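PDB 7BYS: galactan 1,3-beta-galactosidase from Phanerochaete chrysosporium, which probably hydrolyses beta-1,3-linked galactan chains of arabinogalactan from one end, and carries a calcium-binding carbohydrate-binding module. Local coordinates for residues A22-L25 and T30-W33; G190-N195 and S251-M256; I284-V289 and A356-N361. All coordinates share one frame; numbering follows the deposited sequence. Where two conformers were deposited one is given.

Interaction 1: A22-L25 and T30-W33; sequences AGIL and TFYW
W33 crosses I24 at a slant and reaches past it to A22 in a beta hairpin. The two strands run antiparallel at 159°. I24 and W33 form a non-hydrogen-bonded pair. The next pair, L25 and Y32, is hydrogen-bonded. L25 N gives its hydrogen to Y32 O at 2.9 Å, and Y32 N gives its hydrogen to L25 O at 2.8 Å. The side chains of L25 and Y32 lie on the face away from W33, and they meet through CB and CB.

The W33 side chain can be followed outward. Its CB is 3.9 Å from I24 CD1. W33 CG touches the same methyl, which meets the base of the indole obliquely. Further out, W33 CD1 touches both this methyl and that of A22. W33 NE1 comes to 3.4 Å from A22 CB. The indole reaches this far because CG is anti to the backbone N (chi1 -180°), which lays the ring along the neighbouring strand. W33 thus serves its ladder partner I24 and also A22, two residues earlier on that strand. The other branch of I24 serves F31: CG2 meets the ring edge at CD2, 4.1 Å away.

NE1 also makes a weak hydrogen bond to A19 O. W59 packs edge-to-face with the W33 ring, and so does Y270. I24 leans on F245 and L247 of strand 242-249. The hairpin belongs to one blade of the five-bladed propeller expected of this family. Strand 22-27 is an outermost strand of that sheet, and strand 48-53 flanks strand 30-36 on its other side.

Interaction 2: G190-N195 and S251-M256; sequences GIVKHN and SNAIYM
V192 and H194 meet A253 and S251 in a sparse contact between two neighbouring sheets, made by one methyl touch and one ring edge. These sheets are two blades of the GH43 propeller. Strand 189-194 belongs to one and strand 252-259 to the other. The strands do not pair: the CA atoms of V192 and A253 are 7.7 Å apart. Only 144 Å² is buried, and side chains, two backbone carbonyls and one water make the join.

The apolar part is a single touch. V192 CG2 meets the methyl of A253, CB, at 4.3 Å. V192 also packs on P248, and A253 on F277 and L275, so this touch is one piece of a wider apolar layer.

The polar part is at the end of the strand. H194 has CG anti to the backbone N (chi1 169°), and this carries the imidazole across to the 251-256 segment. The ring turns its edge to S251 O, which lies by the CE1-ND1 side, nearest to CE1, without a hydrogen bond. Instead a water bridges the blades. It is 3.0 Å from H194 ND1 and gives a hydrogen to N252 O at 2.9 Å. F277 stacks with the ring. K193 forms salt bridges with D143 and D144, near the blade that holds strand 138-142.

The chemistry implies a mixed join. The water satisfies N252 O and occupies ND1, while the stack with F277 is likely to limit how the ring can turn. The polar link goes through water, while the stack on F277 joins the same two blades directly.

Interaction 3: I284-V289 and A356-N361; sequences IVHADV and ALYFAN
Y358 and D288 approach from opposite directions, and Y358 gives its hydroxyl hydrogen to the carboxylate. The bond from Y358 OH to D288 OD2 is 2.6 Å and comes in on the syn side of OD2, 15° out of the carboxylate plane. D288 CG is anti to the carbonyl carbon (chi1 -60°), which turns the carboxylate toward Y358. The ring and carboxylate planes are 73° apart. A356 CB sits beside the same oxygen, 3.3 Å from D288 OD2. H286 presents its ring edge, with CE1 3.5 Å from Y358 OH.

In the second shell, Y427 OH makes another hydrogen bond to D288 OD2, and S394 OG makes one to OD1. W239 stacks on H286, while K423 makes a cation-pi contact with Y358. The Y358 side chain lies about 4 Å from that of D422, a calcium ligand.

With an alanine in place of D288, the hydroxyls of Y358, Y427 and S394 would probably lose the carboxylate they share, and the Y358 ring would be freer to shift.

Segment 284-289 leaves the propeller, strand 352-360 belongs to the beta-sandwich of the carbohydrate-binding module, and the contact joins the two. Three hydroxyls surround the buried carboxylate, likely stabilising its negative charge.

Along the chain the three contacts follow one another, and none nests in or crosses another. Interaction 1 comes first and closes a tight hairpin, with four residues between its segments. Interaction 2 closes a longer loop of 55 residues and ties one blade to the next. Interaction 3 spans 66 residues and joins the propeller to the carbohydrate-binding module. Interactions 1 and 2 touch where I24 CG1 packs on M256 SD, which links an N-terminal blade to the blade of strand 252-259. Interactions 2 and 3 touch through Y255 and I284. Interactions 1 and 3 lie on opposite sides of the chain's centre, and their nearest atoms are about 14 Å apart.

Interaction 1: A22-L25 and T30-W33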
loop_
_atom_site.group_PDB
_atom_site.type_symbol
_atom_site.label_atom_id
_atom_site.label_comp_id
_atom_site.label_asym_id
_atom_site.label_seq_id
_atom_site.Cartn_x
_atom_site.Cartn_y
_atom_site.Cartn_z
ATOM N N ALA A 22 -0.251 6.669 3.095
ATOM C CA ALA A 22 -0.609 7.710 2.128
ATOM C C ALA A 22 -1.869 8.477 2.498
ATOM O O ALA A 22 -2.878 7.896 2.908
ATOM C CB ALA A 22 -0.871 7.051 0.773
ATOM N N GLY A 23 -1.820 9.783 2.267
ATOM C CA GLY A 23 -3.004 10.607 2.124
ATOM C C GLY A 23 -2.923 11.354 0.807
ATOM O O GLY A 23 -1.887 11.960 0.491
ATOM N N ILE A 24 -3.983 11.304 -0.001
ATOM C CA ILE A 24 -4.012 11.964 -1.304
ATOM C C ILE A 24 -4.935 13.172 -1.232
ATOM O O ILE A 24 -5.986 13.128 -0.582
ATOM C CB ILE A 24 -4.458 11.007 -2.428
ATOM C CG1 ILE A 24 -3.630 9.723 -2.403
ATOM C CG2 ILE A 24 -4.336 11.700 -3.786
ATOM C CD1 ILE A 24 -2.149 9.907 -2.749
ATOM N N LEU A 25 -4.541 14.247 -1.912
ATOM C CA LEU A 25 -5.333 15.463 -2.050
ATOM C C LEU A 25 -5.301 15.866 -3.514
ATOM O O LEU A 25 -4.249 15.820 -4.154
ATOM C CB LEU A 25 -4.719 16.601 -1.198
ATOM C CG LEU A 25 -5.150 18.052 -1.474
ATOM C CD1 LEU A 25 -6.546 18.339 -0.956
ATOM C CD2 LEU A 25 -4.145 19.029 -0.869
ATOM N N THR A 30 -3.958 18.828 -10.153
ATOM C CA THR A 30 -2.727 18.372 -9.518
ATOM C C THR A 30 -3.052 17.487 -8.323
ATOM O O THR A 30 -3.927 17.807 -7.516
ATOM C CB THR A 30 -1.873 19.557 -9.053
ATOM O OG1 THR A 30 -1.567 20.393 -10.175
ATOM C CG2 THR A 30 -0.559 19.073 -8.443
ATOM N N PHE A 31 -2.346 16.369 -8.220
ATOM C CA PHE A 31 -2.493 15.457 -7.099
ATOM C C PHE A 31 -1.313 15.616 -6.151
ATOM O O PHE A 31 -0.172 15.813 -6.590
ATOM C CB PHE A 31 -2.608 14.006 -7.580
ATOM C CG PHE A 31 -3.918 13.709 -8.262
ATOM C CD1 PHE A 31 -4.081 13.980 -9.607
ATOM C CD2 PHE A 31 -4.996 13.211 -7.542
ATOM C CE1 PHE A 31 -5.290 13.724 -10.238
ATOM C CE2 PHE A 31 -6.212 12.949 -8.168
ATOM C CZ PHE A 31 -6.359 13.215 -9.506
ATOM N N TYR A 32 -1.604 15.528 -4.853
ATOM C CA TYR A 32 -0.637 15.668 -3.773
ATOM C C TYR A 32 -0.655 14.387 -2.958
ATOM O O TYR A 32 -1.716 13.954 -2.501
ATOM C CB TYR A 32 -0.972 16.879 -2.882
ATOM C CG TYR A 32 -0.852 18.181 -3.624
ATOM C CD1 TYR A 32 -1.861 18.609 -4.489
ATOM C CD2 TYR A 32 0.280 18.969 -3.489
ATOM C CE1 TYR A 32 -1.733 19.799 -5.203
ATOM C CE2 TYR A 32 0.407 20.159 -4.197
ATOM C CZ TYR A 32 -0.596 20.556 -5.048
ATOM O OH TYR A 32 -0.464 21.738 -5.750
ATOM N N TRP A 33 0.510 13.775 -2.807
ATOM C CA TRP A 33 0.682 12.573 -2.004
ATOM C C TRP A 33 1.467 12.970 -0.762
ATOM O O TRP A 33 2.631 13.370 -0.861
ATOM C CB TRP A 33 1.405 11.524 -2.852
ATOM C CG TRP A 33 1.668 10.203 -2.179
ATOM C CD1 TRP A 33 1.354 9.834 -0.898
ATOM C CD2 TRP A 33 2.317 9.068 -2.777
ATOM N NE1 TRP A 33 1.774 8.538 -0.669
ATOM C CE2 TRP A 33 2.374 8.050 -1.803
ATOM C CE3 TRP A 33 2.877 8.825 -4.042
ATOM C CZ2 TRP A 33 2.946 6.799 -2.059
ATOM C CZ3 TRP A 33 3.448 7.590 -4.294
ATOM C CH2 TRP A 33 3.485 6.590 -3.310
#

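Interaction 2: G190-N195 and S251-M256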
loop_
_atom_site.group_PDB
_atom_site.type_symbol
_atom_site.label_atom_id
_atom_site.label_comp_id
_atom_site.label_asym_id
_atom_site.label_seq_id
_atom_site.Cartn_x
_atom_site.Cartn_y
_atom_site.Cartn_z
ATOM N N GLY A 190 -10.291 3.803 5.241
ATOM C CA GLY A 190 -10.536 4.863 4.277
ATOM C C GLY A 190 -11.937 4.718 3.732
ATOM O O GLY A 190 -12.496 3.617 3.729
ATOM N N ILE A 191 -12.521 5.832 3.271
ATOM C CA ILE A 191 -13.836 5.801 2.635
ATOM C C ILE A 191 -13.749 6.419 1.249
ATOM O O ILE A 191 -13.116 7.463 1.052
ATOM C CB ILE A 191 -14.953 6.472 3.467
ATOM C CG1 ILE A 191 -15.328 5.573 4.654
ATOM C CG2 ILE A 191 -16.178 6.820 2.580
ATOM C CD1 ILE A 191 -16.257 6.234 5.685
ATOM N N VAL A 192 -14.383 5.756 0.288
ATOM C CA VAL A 192 -14.532 6.288 -1.053
ATOM C C VAL A 192 -16.000 6.185 -1.445
ATOM O O VAL A 192 -16.676 5.199 -1.122
ATOM C CB VAL A 192 -13.595 5.561 -2.043
ATOM C CG1 VAL A 192 -13.957 4.094 -2.158
ATOM C CG2 VAL A 192 -13.614 6.249 -3.403
ATOM N N LYS A 193 -16.504 7.219 -2.114
ATOM C CA LYS A 193 -17.867 7.164 -2.604
ATOM C C LYS A 193 -17.924 6.456 -3.944
ATOM O O LYS A 193 -16.976 6.479 -4.738
ATOM C CB LYS A 193 -18.447 8.559 -2.769
ATOM C CG LYS A 193 -18.696 9.235 -1.465
ATOM C CD LYS A 193 -19.518 10.502 -1.672
ATOM C CE LYS A 193 -21.006 10.203 -1.644
ATOM N NZ LYS A 193 -21.813 11.432 -1.389
ATOM N N HIS A 194 -19.059 5.822 -4.193
ATOM C CA HIS A 194 -19.304 5.159 -5.465
ATOM C C HIS A 194 -20.803 5.199 -5.695
ATOM O O HIS A 194 -21.555 4.614 -4.913
ATOM C CB HIS A 194 -18.807 3.717 -5.414
ATOM C CG HIS A 194 -19.248 2.884 -6.574
ATOM N ND1 HIS A 194 -18.631 2.938 -7.804
ATOM C CD2 HIS A 194 -20.242 1.971 -6.689
ATOM C CE1 HIS A 194 -19.231 2.098 -8.631
ATOM N NE2 HIS A 194 -20.211 1.499 -7.978
ATOM N N ASN A 195 -21.219 5.905 -6.749
ATOM C CA ASN A 195 -22.629 6.036 -7.123
ATOM C C ASN A 195 -23.493 6.467 -5.937
ATOM O O ASN A 195 -24.568 5.920 -5.687
ATOM C CB ASN A 195 -23.157 4.748 -7.760
ATOM C CG ASN A 195 -22.520 4.458 -9.103
ATOM O OD1 ASN A 195 -22.064 5.368 -9.796
ATOM N ND2 ASN A 195 -22.491 3.186 -9.479
ATOM N N SER A 251 -15.754 5.107 -12.424
ATOM C CA SER A 251 -16.730 4.270 -11.743
ATOM C C SER A 251 -16.084 3.252 -10.817
ATOM O O SER A 251 -16.788 2.410 -10.254
ATOM C CB SER A 251 -17.642 3.567 -12.748
ATOM O OG SER A 251 -16.884 2.845 -13.691
ATOM N N ASN A 252 -14.767 3.321 -10.640
ATOM C CA ASN A 252 -14.058 2.428 -9.735
ATOM C C ASN A 252 -13.223 3.238 -8.744
ATOM O O ASN A 252 -13.595 4.353 -8.372
ATOM C CB ASN A 252 -13.229 1.422 -10.539
ATOM C CG ASN A 252 -14.084 0.614 -11.517
ATOM O OD1 ASN A 252 -14.892 -0.219 -11.112
ATOM N ND2 ASN A 252 -13.917 0.882 -12.811
ATOM N N ALA A 253 -12.106 2.679 -8.299
ATOM C CA ALA A 253 -11.244 3.347 -7.340
ATOM C C ALA A 253 -9.867 2.708 -7.439
ATOM O O ALA A 253 -9.669 1.718 -8.149
ATOM C CB ALA A 253 -11.807 3.212 -5.919
ATOM N N ILE A 254 -8.912 3.289 -6.717
ATOM C CA ILE A 254 -7.585 2.709 -6.565
ATOM C C ILE A 254 -7.392 2.371 -5.096
ATOM O O ILE A 254 -7.530 3.244 -4.225
ATOM C CB ILE A 254 -6.486 3.669 -7.024
ATOM C CG1 ILE A 254 -6.706 4.053 -8.486
ATOM C CG2 ILE A 254 -5.115 3.020 -6.810
ATOM C CD1 ILE A 254 -5.761 5.106 -8.972
ATOM N N TYR A 255 -7.071 1.110 -4.826
ATOM C CA TYR A 255 -6.611 0.695 -3.513
ATOM C C TYR A 255 -5.143 1.074 -3.379
ATOM O O TYR A 255 -4.305 0.616 -4.170
ATOM C CB TYR A 255 -6.764 -0.817 -3.383
ATOM C CG TYR A 255 -6.057 -1.372 -2.176
ATOM C CD1 TYR A 255 -6.665 -1.339 -0.933
ATOM C CD2 TYR A 255 -4.777 -1.923 -2.272
ATOM C CE1 TYR A 255 -6.039 -1.835 0.195
ATOM C CE2 TYR A 255 -4.123 -2.412 -1.144
ATOM C CZ TYR A 255 -4.763 -2.368 0.085
ATOM O OH TYR A 255 -4.135 -2.852 1.211
ATOM N N MET A 256 -4.818 1.924 -2.410
ATOM C CA MET A 256 -3.431 2.281 -2.120
ATOM C C MET A 256 -3.108 1.736 -0.746
ATOM O O MET A 256 -3.691 2.171 0.248
ATOM C CB MET A 256 -3.196 3.788 -2.156
ATOM C CG MET A 256 -3.529 4.399 -3.487
ATOM S SD MET A 256 -3.456 6.200 -3.368
ATOM C CE MET A 256 -3.533 6.651 -5.105
HETATM O O HOH W 1 -16.388 4.887 -8.036
#

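Interaction 3: I284-V289 and A356-N361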
loop_
_atom_site.group_PDB
_atom_site.type_symbol
_atom_site.label_atom_id
_atom_site.label_comp_id
_atom_site.label_asym_id
_atom_site.label_seq_id
_atom_site.Cartn_x
_atom_site.Cartn_y
_atom_site.Cartn_z
ATOM N N ILE A 284 -10.084 -5.994 -5.243
ATOM C CA ILE A 284 -8.775 -5.688 -5.799
ATOM C C ILE A 284 -8.586 -6.490 -7.077
ATOM O O ILE A 284 -8.870 -7.694 -7.121
ATOM C CB ILE A 284 -7.681 -6.010 -4.767
ATOM C CG1 ILE A 284 -7.599 -4.913 -3.705
ATOM C CG2 ILE A 284 -6.334 -6.231 -5.466
ATOM C CD1 ILE A 284 -6.607 -5.211 -2.585
ATOM N N VAL A 285 -8.136 -5.820 -8.130
ATOM C CA VAL A 285 -7.676 -6.478 -9.346
ATOM C C VAL A 285 -6.179 -6.697 -9.172
ATOM O O VAL A 285 -5.407 -5.736 -9.115
ATOM C CB VAL A 285 -7.949 -5.602 -10.570
ATOM C CG1 VAL A 285 -7.449 -6.283 -11.852
ATOM C CG2 VAL A 285 -9.433 -5.271 -10.660
ATOM N N HIS A 286 -5.762 -7.953 -9.049
ATOM C CA HIS A 286 -4.347 -8.245 -8.823
ATOM C C HIS A 286 -3.598 -8.134 -10.143
ATOM O O HIS A 286 -3.477 -9.101 -10.903
ATOM C CB HIS A 286 -4.161 -9.619 -8.201
ATOM C CG HIS A 286 -2.734 -9.936 -7.907
ATOM N ND1 HIS A 286 -2.022 -10.883 -8.618
ATOM C CD2 HIS A 286 -1.867 -9.396 -7.019
ATOM C CE1 HIS A 286 -0.788 -10.936 -8.152
ATOM N NE2 HIS A 286 -0.667 -10.047 -7.182
ATOM N N ALA A 287 -3.080 -6.939 -10.404
ATOM C CA ALA A 287 -2.392 -6.603 -11.647
ATOM C C ALA A 287 -0.956 -6.252 -11.300
ATOM O O ALA A 287 -0.698 -5.195 -10.712
ATOM C CB ALA A 287 -3.058 -5.408 -12.328
ATOM N N ASP A 288 -0.015 -7.132 -11.671
ATOM C CA ASP A 288 1.390 -6.888 -11.362
ATOM C C ASP A 288 1.882 -5.602 -12.006
ATOM O O ASP A 288 2.727 -4.904 -11.437
ATOM C CB ASP A 288 2.265 -8.038 -11.879
ATOM C CG ASP A 288 1.908 -9.392 -11.275
ATOM O OD1 ASP A 288 1.750 -9.489 -10.041
ATOM O OD2 ASP A 288 1.815 -10.375 -12.040
ATOM N N VAL A 289 1.350 -5.274 -13.185
ATOM C CA VAL A 289 1.721 -4.091 -13.949
ATOM C C VAL A 289 0.433 -3.522 -14.528
ATOM O O VAL A 289 -0.280 -4.212 -15.261
ATOM C CB VAL A 289 2.693 -4.450 -15.089
ATOM C CG1 VAL A 289 3.076 -3.213 -15.878
ATOM C CG2 VAL A 289 3.947 -5.139 -14.548
ATOM N N ALA A 356 7.207 -10.528 -13.119
ATOM C CA ALA A 356 6.637 -10.861 -11.823
ATOM C C ALA A 356 7.044 -12.277 -11.439
ATOM O O ALA A 356 6.830 -13.222 -12.202
ATOM C CB ALA A 356 5.114 -10.752 -11.860
ATOM N N LEU A 357 7.618 -12.419 -10.254
ATOM C CA LEU A 357 8.027 -13.715 -9.725
ATOM C C LEU A 357 6.963 -14.183 -8.736
ATOM O O LEU A 357 6.751 -13.540 -7.702
ATOM C CB LEU A 357 9.392 -13.620 -9.043
ATOM C CG LEU A 357 10.512 -12.868 -9.764
ATOM C CD1 LEU A 357 11.796 -12.910 -8.933
ATOM C CD2 LEU A 357 10.736 -13.425 -11.153
ATOM N N TYR A 358 6.282 -15.280 -9.071
ATOM C CA TYR A 358 5.261 -15.867 -8.206
ATOM C C TYR A 358 5.910 -16.959 -7.368
ATOM O O TYR A 358 6.477 -17.916 -7.909
ATOM C CB TYR A 358 4.113 -16.433 -9.037
ATOM C CG TYR A 358 3.198 -15.372 -9.585
ATOM C CD1 TYR A 358 3.612 -14.513 -10.604
ATOM C CD2 TYR A 358 1.912 -15.230 -9.083
ATOM C CE1 TYR A 358 2.761 -13.515 -11.085
ATOM C CE2 TYR A 358 1.061 -14.250 -9.563
ATOM C CZ TYR A 358 1.499 -13.400 -10.551
ATOM O OH TYR A 358 0.629 -12.433 -11.009
ATOM N N PHE A 359 5.841 -16.821 -6.050
ATOM C CA PHE A 359 6.571 -17.707 -5.156
ATOM C C PHE A 359 5.738 -17.944 -3.900
ATOM O O PHE A 359 4.807 -17.191 -3.595
ATOM C CB PHE A 359 7.916 -17.073 -4.757
ATOM C CG PHE A 359 7.743 -15.839 -3.922
ATOM C CD1 PHE A 359 7.662 -15.930 -2.541
ATOM C CD2 PHE A 359 7.572 -14.599 -4.528
ATOM C CE1 PHE A 359 7.453 -14.804 -1.774
ATOM C CE2 PHE A 359 7.367 -13.465 -3.766
ATOM C CZ PHE A 359 7.303 -13.569 -2.386
ATOM N N ALA A 360 6.089 -18.987 -3.158
ATOM C CA ALA A 360 5.546 -19.225 -1.829
ATOM C C ALA A 360 6.698 -19.234 -0.840
ATOM O O ALA A 360 7.745 -19.832 -1.103
ATOM C CB ALA A 360 4.798 -20.565 -1.774
ATOM N N ASN A 361 6.520 -18.562 0.289
ATOM C CA ASN A 361 7.545 -18.518 1.333
ATOM C C ASN A 361 6.822 -18.716 2.659
ATOM O O ASN A 361 6.240 -17.770 3.199
ATOM C CB ASN A 361 8.296 -17.194 1.298
ATOM C CG ASN A 361 9.243 -17.017 2.473
ATOM O OD1 ASN A 361 9.524 -17.958 3.222
ATOM N ND2 ASN A 361 9.743 -15.804 2.640
#